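PDB 1TKS: 3,4-dihydroxy-2-butanone 4-phosphate synthase from Candida albicans, which converts D-ribulose 5-phosphate to formate and 3,4-dihydroxy-2-butanone 4-phosphate in riboflavin biosynthesis. Local coordinates for residues Thr6-Ala11 with Ile195-Glu200; Cys59-Glu64 with Gly162-Leu167; Leu132-Gly137 with Gly144-Ala149. All coordinates share one frame; numbering follows the deposited sequence.

Interaction 1: Thr6-Ala11 with Ile195-Glu200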
ATOM      1  N   THR B   6      12.388 -25.055  -0.920  1.00  9.65           N
ATOM      2  CA  THR B   6      11.615 -26.078  -1.614  1.00  9.02           C
ATOM      3  C   THR B   6      12.067 -26.227  -3.067  1.00  9.31           C
ATOM      4  O   THR B   6      12.321 -25.236  -3.750  1.00  9.74           O
ATOM      5  CB  THR B   6      10.112 -25.709  -1.602  1.00  8.49           C
ATOM      6  OG1 THR B   6       9.616 -25.757  -0.259  1.00  9.89           O
ATOM      7  CG2 THR B   6       9.307 -26.663  -2.471  1.00  9.46           C
ATOM      8  N   PRO B   7      12.192 -27.474  -3.554  1.00  9.56           N
ATOM      9  CA  PRO B   7      12.610 -27.707  -4.942  1.00 10.42           C
ATOM     10  C   PRO B   7      11.632 -26.995  -5.879  1.00  9.97           C
ATOM     11  O   PRO B   7      10.421 -27.011  -5.649  1.00  9.48           O
ATOM     12  CB  PRO B   7      12.526 -29.225  -5.077  1.00 11.11           C
ATOM     13  CG  PRO B   7      12.834 -29.702  -3.698  1.00 11.85           C
ATOM     14  CD  PRO B   7      12.045 -28.749  -2.831  1.00  9.67           C
ATOM     15  N   ILE B   8      12.151 -26.388  -6.943  1.00 10.53           N
ATOM     16  CA  ILE B   8      11.312 -25.649  -7.881  1.00 10.64           C
ATOM     17  C   ILE B   8      10.070 -26.376  -8.389  1.00  9.58           C
ATOM     18  O   ILE B   8       8.986 -25.799  -8.407  1.00 10.28           O
ATOM     19  CB  ILE B   8      12.120 -25.165  -9.116  1.00 11.84           C
ATOM     20  CG1 ILE B   8      12.961 -23.939  -8.760  1.00 14.17           C
ATOM     21  CG2 ILE B   8      11.171 -24.780 -10.240  1.00 13.69           C
ATOM     22  CD1 ILE B   8      13.852 -24.129  -7.606  1.00 20.43           C
ATOM     23  N   GLU B   9      10.212 -27.636  -8.797  1.00 10.08           N
ATOM     24  CA  GLU B   9       9.060 -28.350  -9.326  1.00 10.92           C
ATOM     25  C   GLU B   9       7.947 -28.526  -8.299  1.00  9.96           C
ATOM     26  O   GLU B   9       6.768 -28.429  -8.644  1.00 10.01           O
ATOM     27  CB  GLU B   9       9.498 -29.686  -9.947  1.00 11.15           C
ATOM     28  CG  GLU B   9      10.423 -29.450 -11.152  1.00 12.64           C
ATOM     29  CD  GLU B   9      10.626 -30.655 -12.062  1.00 13.36           C
ATOM     30  OE1 GLU B   9      11.226 -30.468 -13.146  1.00 13.14           O
ATOM     31  OE2 GLU B   9      10.204 -31.775 -11.709  1.00 13.12           O
ATOM     32  N   GLU B  10       8.309 -28.753  -7.038  1.00 10.07           N
ATOM     33  CA  GLU B  10       7.302 -28.901  -5.994  1.00  9.48           C
ATOM     34  C   GLU B  10       6.672 -27.532  -5.724  1.00  9.89           C
ATOM     35  O   GLU B  10       5.466 -27.428  -5.496  1.00 10.07           O
ATOM     36  CB  GLU B  10       7.919 -29.453  -4.702  1.00  8.57           C
ATOM     37  CG  GLU B  10       8.628 -30.811  -4.831  1.00  9.18           C
ATOM     38  CD  GLU B  10       7.741 -31.939  -5.357  1.00 11.10           C
ATOM     39  OE1 GLU B  10       6.500 -31.798  -5.348  1.00 10.30           O
ATOM     40  OE2 GLU B  10       8.299 -32.982  -5.770  1.00 13.53           O
ATOM     41  N   ALA B  11       7.486 -26.481  -5.762  1.00  9.14           N
ATOM     42  CA  ALA B  11       6.985 -25.133  -5.524  1.00  8.74           C
ATOM     43  C   ALA B  11       6.031 -24.694  -6.629  1.00  9.19           C
ATOM     44  O   ALA B  11       5.043 -24.013  -6.361  1.00  9.24           O
ATOM     45  CB  ALA B  11       8.146 -24.147  -5.412  1.00  9.88           C
ATOM     46  N   ILE B 195      15.320 -16.723  -5.972  1.00  9.70           N
ATOM     47  CA  ILE B 195      15.486 -16.452  -7.396  1.00 11.09           C
ATOM     48  C   ILE B 195      16.686 -17.130  -8.025  1.00 12.25           C
ATOM     49  O   ILE B 195      16.610 -17.596  -9.157  1.00 11.38           O
ATOM     50  CB  ILE B 195      15.553 -14.937  -7.658  1.00 10.77           C
ATOM     51  CG1 ILE B 195      14.223 -14.300  -7.246  1.00 11.60           C
ATOM     52  CG2 ILE B 195      15.855 -14.668  -9.130  1.00 11.58           C
ATOM     53  CD1 ILE B 195      14.200 -12.786  -7.329  1.00 10.97           C
ATOM     54  N   ASN B 196      17.798 -17.178  -7.301  1.00 13.20           N
ATOM     55  CA  ASN B 196      18.990 -17.831  -7.816  1.00 13.91           C
ATOM     56  C   ASN B 196      18.638 -19.276  -8.133  1.00 14.18           C
ATOM     57  O   ASN B 196      19.011 -19.821  -9.172  1.00 12.65           O
ATOM     58  CB  ASN B 196      20.104 -17.791  -6.774  1.00 18.56           C
ATOM     59  CG  ASN B 196      21.216 -16.849  -7.156  1.00 23.68           C
ATOM     60  OD1 ASN B 196      21.027 -15.633  -7.215  1.00 27.06           O
ATOM     61  ND2 ASN B 196      22.388 -17.405  -7.429  1.00 27.75           N
ATOM     62  N   GLN B 197      17.907 -19.886  -7.211  1.00 13.60           N
ATOM     63  CA  GLN B 197      17.469 -21.266  -7.337  1.00 14.53           C
ATOM     64  C   GLN B 197      16.582 -21.422  -8.572  1.00 13.28           C
ATOM     65  O   GLN B 197      16.679 -22.409  -9.303  1.00 15.36           O
ATOM     66  CB  GLN B 197      16.698 -21.652  -6.074  1.00 14.56           C
ATOM     67  CG  GLN B 197      16.328 -23.108  -5.967  1.00 12.62           C
ATOM     68  CD  GLN B 197      15.255 -23.351  -4.921  1.00 11.58           C
ATOM     69  OE1 GLN B 197      14.959 -24.496  -4.579  1.00 13.38           O
ATOM     70  NE2 GLN B 197      14.657 -22.275  -4.415  1.00  8.21           N
ATOM     71  N   LEU B 198      15.725 -20.432  -8.809  1.00 11.93           N
ATOM     72  CA  LEU B 198      14.813 -20.457  -9.946  1.00 11.92           C
ATOM     73  C   LEU B 198      15.545 -20.236 -11.274  1.00 12.33           C
ATOM     74  O   LEU B 198      15.224 -20.870 -12.279  1.00 11.78           O
ATOM     75  CB  LEU B 198      13.725 -19.398  -9.751  1.00 13.69           C
ATOM     76  CG  LEU B 198      12.565 -19.400 -10.746  1.00 16.21           C
ATOM     77  CD1 LEU B 198      11.925 -20.784 -10.788  1.00 15.86           C
ATOM     78  CD2 LEU B 198      11.540 -18.346 -10.335  1.00 16.08           C
ATOM     79  N   VAL B 199      16.528 -19.337 -11.278  1.00 11.32           N
ATOM     80  CA  VAL B 199      17.295 -19.062 -12.489  1.00 11.59           C
ATOM     81  C   VAL B 199      18.068 -20.308 -12.912  1.00 13.21           C
ATOM     82  O   VAL B 199      18.158 -20.621 -14.098  1.00 14.74           O
ATOM     83  CB  VAL B 199      18.287 -17.891 -12.277  1.00 10.52           C
ATOM     84  CG1 VAL B 199      19.234 -17.781 -13.475  1.00 11.70           C
ATOM     85  CG2 VAL B 199      17.519 -16.590 -12.101  1.00 10.66           C
ATOM     86  N   GLU B 200      18.617 -21.024 -11.938  1.00 12.48           N
ATOM     87  CA  GLU B 200      19.361 -22.236 -12.241  1.00 15.22           C
ATOM     88  C   GLU B 200      18.432 -23.242 -12.908  1.00 15.64           C
ATOM     89  O   GLU B 200      18.815 -23.925 -13.860  1.00 15.52           O
ATOM     90  CB  GLU B 200      19.949 -22.835 -10.962  1.00 16.40           C
ATOM     91  CG  GLU B 200      21.137 -22.063 -10.406  1.00 22.23           C
ATOM     92  CD  GLU B 200      21.696 -22.693  -9.148  1.00 25.48           C
ATOM     93  OE1 GLU B 200      21.828 -23.936  -9.111  1.00 29.38           O
ATOM     94  OE2 GLU B 200      22.022 -21.950  -8.197  1.00 29.47           O
TER

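Interaction 2: Cys59-Glu64 with Gly162-Leu167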
ATOM      1  N   CYS B  59       1.441  -5.086  -5.169  1.00  7.34           N
ATOM      2  CA  CYS B  59       1.757  -4.923  -6.581  1.00  7.42           C
ATOM      3  C   CYS B  59       1.375  -6.133  -7.421  1.00  7.94           C
ATOM      4  O   CYS B  59       1.330  -7.263  -6.931  1.00  7.29           O
ATOM      5  CB  CYS B  59       3.251  -4.632  -6.736  1.00  7.85           C
ATOM      6  SG  CYS B  59       3.790  -3.105  -5.915  1.00  9.65           S
ATOM      7  N   VAL B  60       1.105  -5.883  -8.698  1.00  8.43           N
ATOM      8  CA  VAL B  60       0.719  -6.945  -9.607  1.00  8.13           C
ATOM      9  C   VAL B  60       1.629  -6.997 -10.829  1.00  8.14           C
ATOM     10  O   VAL B  60       1.428  -6.274 -11.804  1.00  6.29           O
ATOM     11  CB  VAL B  60      -0.753  -6.782 -10.057  1.00  7.81           C
ATOM     12  CG1 VAL B  60      -1.109  -7.845 -11.086  1.00  7.58           C
ATOM     13  CG2 VAL B  60      -1.680  -6.894  -8.848  1.00  7.57           C
ATOM     14  N   PRO B  61       2.673  -7.840 -10.771  1.00  8.40           N
ATOM     15  CA  PRO B  61       3.605  -7.979 -11.893  1.00  8.83           C
ATOM     16  C   PRO B  61       2.872  -8.503 -13.127  1.00  8.86           C
ATOM     17  O   PRO B  61       2.110  -9.467 -13.040  1.00  9.95           O
ATOM     18  CB  PRO B  61       4.621  -8.982 -11.366  1.00  9.03           C
ATOM     19  CG  PRO B  61       4.694  -8.635  -9.924  1.00  9.61           C
ATOM     20  CD  PRO B  61       3.229  -8.463  -9.554  1.00  9.13           C
ATOM     21  N   LEU B  62       3.105  -7.852 -14.263  1.00  9.06           N
ATOM     22  CA  LEU B  62       2.507  -8.232 -15.539  1.00 10.99           C
ATOM     23  C   LEU B  62       3.607  -8.111 -16.580  1.00 10.69           C
ATOM     24  O   LEU B  62       4.581  -7.392 -16.370  1.00 10.68           O
ATOM     25  CB  LEU B  62       1.377  -7.270 -15.918  1.00 11.59           C
ATOM     26  CG  LEU B  62       0.199  -7.136 -14.958  1.00 14.81           C
ATOM     27  CD1 LEU B  62      -0.666  -5.959 -15.380  1.00 15.35           C
ATOM     28  CD2 LEU B  62      -0.600  -8.427 -14.948  1.00 14.83           C
ATOM     29  N   SER B  63       3.475  -8.810 -17.700  1.00 10.88           N
ATOM     30  CA  SER B  63       4.492  -8.681 -18.728  1.00 10.40           C
ATOM     31  C   SER B  63       4.275  -7.325 -19.392  1.00 11.10           C
ATOM     32  O   SER B  63       3.169  -6.780 -19.357  1.00 11.04           O
ATOM     33  CB  SER B  63       4.355  -9.793 -19.770  1.00 10.36           C
ATOM     34  OG  SER B  63       3.105  -9.699 -20.436  1.00 11.94           O
ATOM     35  N   GLU B  64       5.329  -6.768 -19.979  1.00 10.95           N
ATOM     36  CA  GLU B  64       5.205  -5.485 -20.665  1.00 11.46           C
ATOM     37  C   GLU B  64       4.144  -5.589 -21.757  1.00 12.49           C
ATOM     38  O   GLU B  64       3.365  -4.658 -21.969  1.00 12.30           O
ATOM     39  CB  GLU B  64       6.550  -5.077 -21.278  1.00 11.89           C
ATOM     40  CG  GLU B  64       7.482  -4.382 -20.289  1.00 13.39           C
ATOM     41  CD  GLU B  64       8.862  -4.094 -20.863  1.00 15.06           C
ATOM     42  OE1 GLU B  64       8.983  -3.938 -22.095  1.00 15.03           O
ATOM     43  OE2 GLU B  64       9.828  -4.006 -20.076  1.00 15.97           O
ATOM     44  N   GLY B 162       1.260 -11.997 -11.746  1.00  8.74           N
ATOM     45  CA  GLY B 162       1.380 -12.426 -10.364  1.00  8.26           C
ATOM     46  C   GLY B 162       1.017 -11.282  -9.437  1.00  7.98           C
ATOM     47  O   GLY B 162       0.652 -10.199  -9.890  1.00  8.63           O
ATOM     48  N   VAL B 163       1.098 -11.520  -8.134  1.00  7.90           N
ATOM     49  CA  VAL B 163       0.797 -10.479  -7.154  1.00  7.06           C
ATOM     50  C   VAL B 163       1.827 -10.656  -6.043  1.00  8.32           C
ATOM     51  O   VAL B 163       2.123 -11.784  -5.644  1.00  7.24           O
ATOM     52  CB  VAL B 163      -0.662 -10.599  -6.622  1.00  7.26           C
ATOM     53  CG1 VAL B 163      -0.912 -11.985  -6.049  1.00  8.35           C
ATOM     54  CG2 VAL B 163      -0.929  -9.529  -5.571  1.00  7.96           C
ATOM     55  N   ILE B 164       2.388  -9.552  -5.554  1.00  7.57           N
ATOM     56  CA  ILE B 164       3.434  -9.631  -4.537  1.00  8.98           C
ATOM     57  C   ILE B 164       3.381  -8.522  -3.489  1.00  8.64           C
ATOM     58  O   ILE B 164       2.755  -7.481  -3.691  1.00  7.18           O
ATOM     59  CB  ILE B 164       4.850  -9.578  -5.196  1.00 10.63           C
ATOM     60  CG1 ILE B 164       5.137  -8.173  -5.743  1.00 13.65           C
ATOM     61  CG2 ILE B 164       4.936 -10.574  -6.349  1.00 14.02           C
ATOM     62  CD1 ILE B 164       6.568  -7.996  -6.276  1.00 17.89           C
ATOM     63  N   CYS B 165       4.049  -8.760  -2.363  1.00  8.56           N
ATOM     64  CA  CYS B 165       4.145  -7.769  -1.294  1.00  8.35           C
ATOM     65  C   CYS B 165       5.145  -8.259  -0.256  1.00  9.63           C
ATOM     66  O   CYS B 165       5.278  -9.461  -0.037  1.00  8.19           O
ATOM     67  CB  CYS B 165       2.781  -7.508  -0.653  1.00  8.74           C
ATOM     68  SG  CYS B 165       2.689  -5.830   0.077  1.00  9.77           S
ATOM     69  N   GLU B 166       5.832  -7.312   0.378  1.00  8.62           N
ATOM     70  CA  GLU B 166       6.870  -7.593   1.372  1.00  9.16           C
ATOM     71  C   GLU B 166       6.381  -8.050   2.741  1.00  9.30           C
ATOM     72  O   GLU B 166       5.539  -7.394   3.352  1.00  9.06           O
ATOM     73  CB  GLU B 166       7.743  -6.350   1.589  1.00 10.35           C
ATOM     74  CG  GLU B 166       8.315  -5.706   0.337  1.00 11.92           C
ATOM     75  CD  GLU B 166       7.353  -4.741  -0.337  1.00 13.27           C
ATOM     76  OE1 GLU B 166       7.792  -4.019  -1.255  1.00 14.73           O
ATOM     77  OE2 GLU B 166       6.165  -4.701   0.043  1.00  9.20           O
ATOM     78  N   LEU B 167       6.923  -9.161   3.232  1.00  9.37           N
ATOM     79  CA  LEU B 167       6.546  -9.653   4.555  1.00  9.53           C
ATOM     80  C   LEU B 167       7.105  -8.719   5.627  1.00  9.82           C
ATOM     81  O   LEU B 167       8.262  -8.306   5.555  1.00  8.47           O
ATOM     82  CB  LEU B 167       7.095 -11.065   4.775  1.00  9.24           C
ATOM     83  CG  LEU B 167       6.266 -12.205   4.181  1.00  9.92           C
ATOM     84  CD1 LEU B 167       7.114 -13.458   4.099  1.00 11.53           C
ATOM     85  CD2 LEU B 167       5.022 -12.440   5.028  1.00 10.05           C
TER

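Interaction 3: Leu132-Gly137 with Gly144-Ala149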
ATOM      1  N   LEU B 132       2.979  -3.828 -12.159  1.00  9.95           N
ATOM      2  CA  LEU B 132       4.415  -3.698 -12.407  1.00 10.27           C
ATOM      3  C   LEU B 132       4.735  -4.336 -13.750  1.00 10.09           C
ATOM      4  O   LEU B 132       4.183  -5.381 -14.084  1.00 12.33           O
ATOM      5  CB  LEU B 132       5.220  -4.401 -11.315  1.00 10.81           C
ATOM      6  CG  LEU B 132       4.959  -3.962  -9.877  1.00 11.63           C
ATOM      7  CD1 LEU B 132       5.981  -4.614  -8.958  1.00  8.10           C
ATOM      8  CD2 LEU B 132       5.040  -2.451  -9.774  1.00 11.52           C
ATOM      9  N   ARG B 133       5.625  -3.710 -14.516  1.00  8.73           N
ATOM     10  CA  ARG B 133       5.992  -4.230 -15.830  1.00  9.64           C
ATOM     11  C   ARG B 133       7.252  -5.090 -15.821  1.00  9.27           C
ATOM     12  O   ARG B 133       8.356  -4.586 -15.611  1.00 10.15           O
ATOM     13  CB  ARG B 133       6.178  -3.074 -16.816  1.00 10.10           C
ATOM     14  CG  ARG B 133       4.907  -2.284 -17.082  1.00 12.57           C
ATOM     15  CD  ARG B 133       5.133  -1.206 -18.132  1.00 17.43           C
ATOM     16  NE  ARG B 133       5.406  -1.811 -19.434  1.00 25.84           N
ATOM     17  CZ  ARG B 133       5.516  -1.135 -20.573  1.00 26.84           C
ATOM     18  NH1 ARG B 133       5.380   0.184 -20.584  1.00 29.79           N
ATOM     19  NH2 ARG B 133       5.759  -1.782 -21.703  1.00 30.02           N
ATOM     20  N   ALA B 134       7.084  -6.387 -16.057  1.00  8.80           N
ATOM     21  CA  ALA B 134       8.217  -7.308 -16.089  1.00  9.20           C
ATOM     22  C   ALA B 134       8.875  -7.236 -17.467  1.00 10.57           C
ATOM     23  O   ALA B 134       8.193  -7.288 -18.490  1.00 12.19           O
ATOM     24  CB  ALA B 134       7.742  -8.728 -15.807  1.00 10.32           C
ATOM     25  N   VAL B 135      10.200  -7.122 -17.495  1.00  9.86           N
ATOM     26  CA  VAL B 135      10.916  -7.026 -18.763  1.00  9.57           C
ATOM     27  C   VAL B 135      10.908  -8.331 -19.554  1.00  9.99           C
ATOM     28  O   VAL B 135      10.834  -9.421 -18.981  1.00  9.95           O
ATOM     29  CB  VAL B 135      12.395  -6.589 -18.554  1.00  8.79           C
ATOM     30  CG1 VAL B 135      12.443  -5.264 -17.820  1.00  9.86           C
ATOM     31  CG2 VAL B 135      13.171  -7.657 -17.780  1.00  8.62           C
ATOM     32  N   PRO B 136      10.959  -8.231 -20.894  1.00 11.27           N
ATOM     33  CA  PRO B 136      10.968  -9.419 -21.749  1.00 11.27           C
ATOM     34  C   PRO B 136      12.183 -10.267 -21.386  1.00 10.57           C
ATOM     35  O   PRO B 136      13.280  -9.737 -21.196  1.00 12.25           O
ATOM     36  CB  PRO B 136      11.085  -8.832 -23.150  1.00 12.22           C
ATOM     37  CG  PRO B 136      10.356  -7.541 -23.032  1.00 11.64           C
ATOM     38  CD  PRO B 136      10.852  -7.005 -21.704  1.00 12.73           C
ATOM     39  N   GLY B 137      11.996 -11.578 -21.302  1.00 10.06           N
ATOM     40  CA  GLY B 137      13.099 -12.449 -20.944  1.00  8.84           C
ATOM     41  C   GLY B 137      13.021 -12.791 -19.470  1.00  9.31           C
ATOM     42  O   GLY B 137      13.693 -13.705 -18.997  1.00 10.16           O
ATOM     43  N   GLY B 144      14.618  -9.420 -10.913  1.00 15.03           N
ATOM     44  CA  GLY B 144      13.751  -8.723  -9.981  1.00 13.36           C
ATOM     45  C   GLY B 144      12.598  -9.589  -9.517  1.00 12.71           C
ATOM     46  O   GLY B 144      12.280 -10.600 -10.145  1.00 12.02           O
ATOM     47  N   HIS B 145      11.962  -9.209  -8.413  1.00 11.75           N
ATOM     48  CA  HIS B 145      10.839  -9.998  -7.927  1.00 10.59           C
ATOM     49  C   HIS B 145       9.662  -9.870  -8.888  1.00 11.10           C
ATOM     50  O   HIS B 145       8.788 -10.735  -8.929  1.00 11.07           O
ATOM     51  CB  HIS B 145      10.441  -9.561  -6.517  1.00 12.63           C
ATOM     52  CG  HIS B 145      11.489  -9.847  -5.485  1.00 15.30           C
ATOM     53  ND1 HIS B 145      11.234  -9.802  -4.134  1.00 17.72           N
ATOM     54  CD2 HIS B 145      12.793 -10.188  -5.613  1.00 17.16           C
ATOM     55  CE1 HIS B 145      12.338 -10.105  -3.470  1.00 18.89           C
ATOM     56  NE2 HIS B 145      13.296 -10.343  -4.342  1.00 18.26           N
ATOM     57  N   THR B 146       9.648  -8.791  -9.666  1.00  9.63           N
ATOM     58  CA  THR B 146       8.592  -8.576 -10.646  1.00 10.17           C
ATOM     59  C   THR B 146       8.728  -9.661 -11.702  1.00  9.79           C
ATOM     60  O   THR B 146       7.759 -10.349 -12.032  1.00  8.80           O
ATOM     61  CB  THR B 146       8.721  -7.197 -11.320  1.00  9.86           C
ATOM     62  OG1 THR B 146       8.519  -6.175 -10.341  1.00 11.33           O
ATOM     63  CG2 THR B 146       7.686  -7.038 -12.426  1.00 10.89           C
ATOM     64  N   GLU B 147       9.940  -9.814 -12.227  1.00  9.94           N
ATOM     65  CA  GLU B 147      10.199 -10.838 -13.229  1.00  9.97           C
ATOM     66  C   GLU B 147       9.958 -12.222 -12.635  1.00  9.66           C
ATOM     67  O   GLU B 147       9.452 -13.112 -13.316  1.00  8.36           O
ATOM     68  CB  GLU B 147      11.641 -10.748 -13.736  1.00  9.66           C
ATOM     69  CG  GLU B 147      11.930  -9.600 -14.706  1.00 11.04           C
ATOM     70  CD  GLU B 147      11.818  -8.227 -14.052  1.00 10.74           C
ATOM     71  OE1 GLU B 147      12.252  -8.088 -12.887  1.00 10.91           O
ATOM     72  OE2 GLU B 147      11.325  -7.293 -14.712  1.00 10.19           O
ATOM     73  N   ALA B 148      10.314 -12.406 -11.367  1.00  8.90           N
ATOM     74  CA  ALA B 148      10.121 -13.699 -10.728  1.00  9.14           C
ATOM     75  C   ALA B 148       8.648 -14.096 -10.698  1.00  8.06           C
ATOM     76  O   ALA B 148       8.300 -15.242 -11.001  1.00  7.19           O
ATOM     77  CB  ALA B 148      10.685 -13.678  -9.317  1.00  8.88           C
ATOM     78  N   ALA B 149       7.781 -13.152 -10.343  1.00  8.65           N
ATOM     79  CA  ALA B 149       6.344 -13.424 -10.283  1.00  8.38           C
ATOM     80  C   ALA B 149       5.800 -13.864 -11.641  1.00  9.04           C
ATOM     81  O   ALA B 149       5.099 -14.869 -11.738  1.00  8.38           O
ATOM     82  CB  ALA B 149       5.587 -12.182  -9.791  1.00  9.85           C
TER
HETATM   83  O   HOH W   1      10.650  -4.762 -14.155  1.00 11.74           O

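Interaction 1: Thr6-Ala11 with Ile195-Glu200
Ile8 meets Leu198 through saturated carbon alone: Ile8 CG1 lies 3.9 Å from Leu198 CD1, and Ile8 CG2 reaches the same methyl at 4.1 Å. The two side chains cross at about a right angle. CD1 of the leucine is approached by both branches of the isoleucine. Ile8 CG1, placed beside its own backbone N and anti to the carbonyl carbon (chi1 -77°), is the branch that comes closer to that methyl. The second element is Gln197, whose extended chain slides past Ile8 in the opposite direction and brings its amide group near the carbonyl of Thr6. The orientation of the Gln197 amide is doubtful. This is helix-to-helix packing between the two ends of the polypeptide: the first turn of helix 8-16 against that of helix 195-203, with the CA atoms of Ile8 and Leu198 6.6 Å apart. Pro7 occupies the N-cap position of the first helix, and Pro7 O accepts a hydrogen bond from Ala11 N at 3.0 Å. Farther out, Thr6 is joined to Ile192 of strand 191-194 by backbone hydrogen bonding, and Gln197 N is hydrogen-bonded to Asn194 OD1. Leu198 also packs on Leu152 and Leu155 of helix 145-155.

Interaction 2: Cys59-Glu64 with Gly162-Leu167
Ile164 carries CG1 in the crowded position between its backbone N and carbonyl carbon (chi1 71°), which sets CG1 4.1 Å from Cys59 CB. Ile164 CG2, beside the backbone N, lies 4.1 Å from Pro61 CG. On the other face Val60 has CG1 anti to its N (chi1 176°), pressed against Gly162 O, while its CG2 approaches Val163 CG2. The backbones beneath form a short, strongly twisted antiparallel pairing, their axes at 141°, that joins strand 59-63, the neighbour of strand 129-134, to strand 162-166, an edge strand, within this chain, of a four-stranded mixed sheet. Cys59 and Ile164 are a hydrogen-bonded pair: Cys59 N donates to Ile164 O at 3.1 Å, and Ile164 N to Cys59 O at 2.9 Å. Gly162 N closes the other end on Pro61 O at 3.0 Å. Val60 and Val163 touch Thr110 of helix 103-114. All six touching residues are buried, and the contact centre is about 3 Å from the centre of the chain. Because the proline nitrogen bears no hydrogen, Pro61 N and Gly162 O sit 3.2 Å apart without a bond, and Pro61 CD rests 3.1 Å from that same oxygen.

Interaction 3: Leu132-Gly137 with Gly144-Ala149
Glu147 reaches back to Val135 by a folded side chain: CG lies beside the backbone N, anti to the carbonyl carbon, and a bend at chi2 (67°) redirects CD. Val135 N then donates to Glu147 OE2 at 3.0 Å, nearly straight at 165°, on the anti lone pair, away from OE1. The other oxygen, OE1, forms a salt bridge with Arg142, so both carboxylate oxygens have partners. A water stands 2.7 Å from Glu147 OE2 and an equal distance from Arg133 O. Val135 CG2 lies 3.8 Å from Glu147 CG, the two side chains crossing obliquely. Thr146 makes the remaining packing, through both its methyl and its hydroxyl oxygen. Thr146 CG2, anti to the backbone N, enters beside Ala134, 3.7 Å from Ala134 CA, while Thr146 OG1 lies 3.3 Å from Leu132 CD1. Thr146, Gly144 and His145 probably belong to the D-ribulose 5-phosphate site, and His145 is the expected ligand of a magnesium ion; here its imidazole is hydrogen-bonded to Asp34 and Asp25. The axis of helix 145-149 passes 7.6 Å from strand 132-134 at 74°. Thr146 and Ala149 also rest on Pro61 of strand 59-63, while Ile195 of helix 195-203 packs on His145 and Ala148.

Interactions 2 and 3 lie side by side, centres 8 Å apart, and share the pairing of strands 59-63 and 129-134: Leu62 N to Leu132 O and Leu62 O to Ala134 N, both 2.7 Å, are probable hydrogen bonds. Interaction 1, centred about 16 Å from interaction 3, touches it through Ile195 CD1, 3.4 Å from His145 CD2. Interactions 1 and 2 do not touch, their nearest atoms being about 9 Å apart. Helix 145-155, carrying residues probably of the substrate site, touches both. The side chains of Pro61 and Ile164 come within about 4 Å of those of Thr146 and His145 respectively, whereas that of Leu198 is about 8 Å from Arg143's and about 10 Å from His145's.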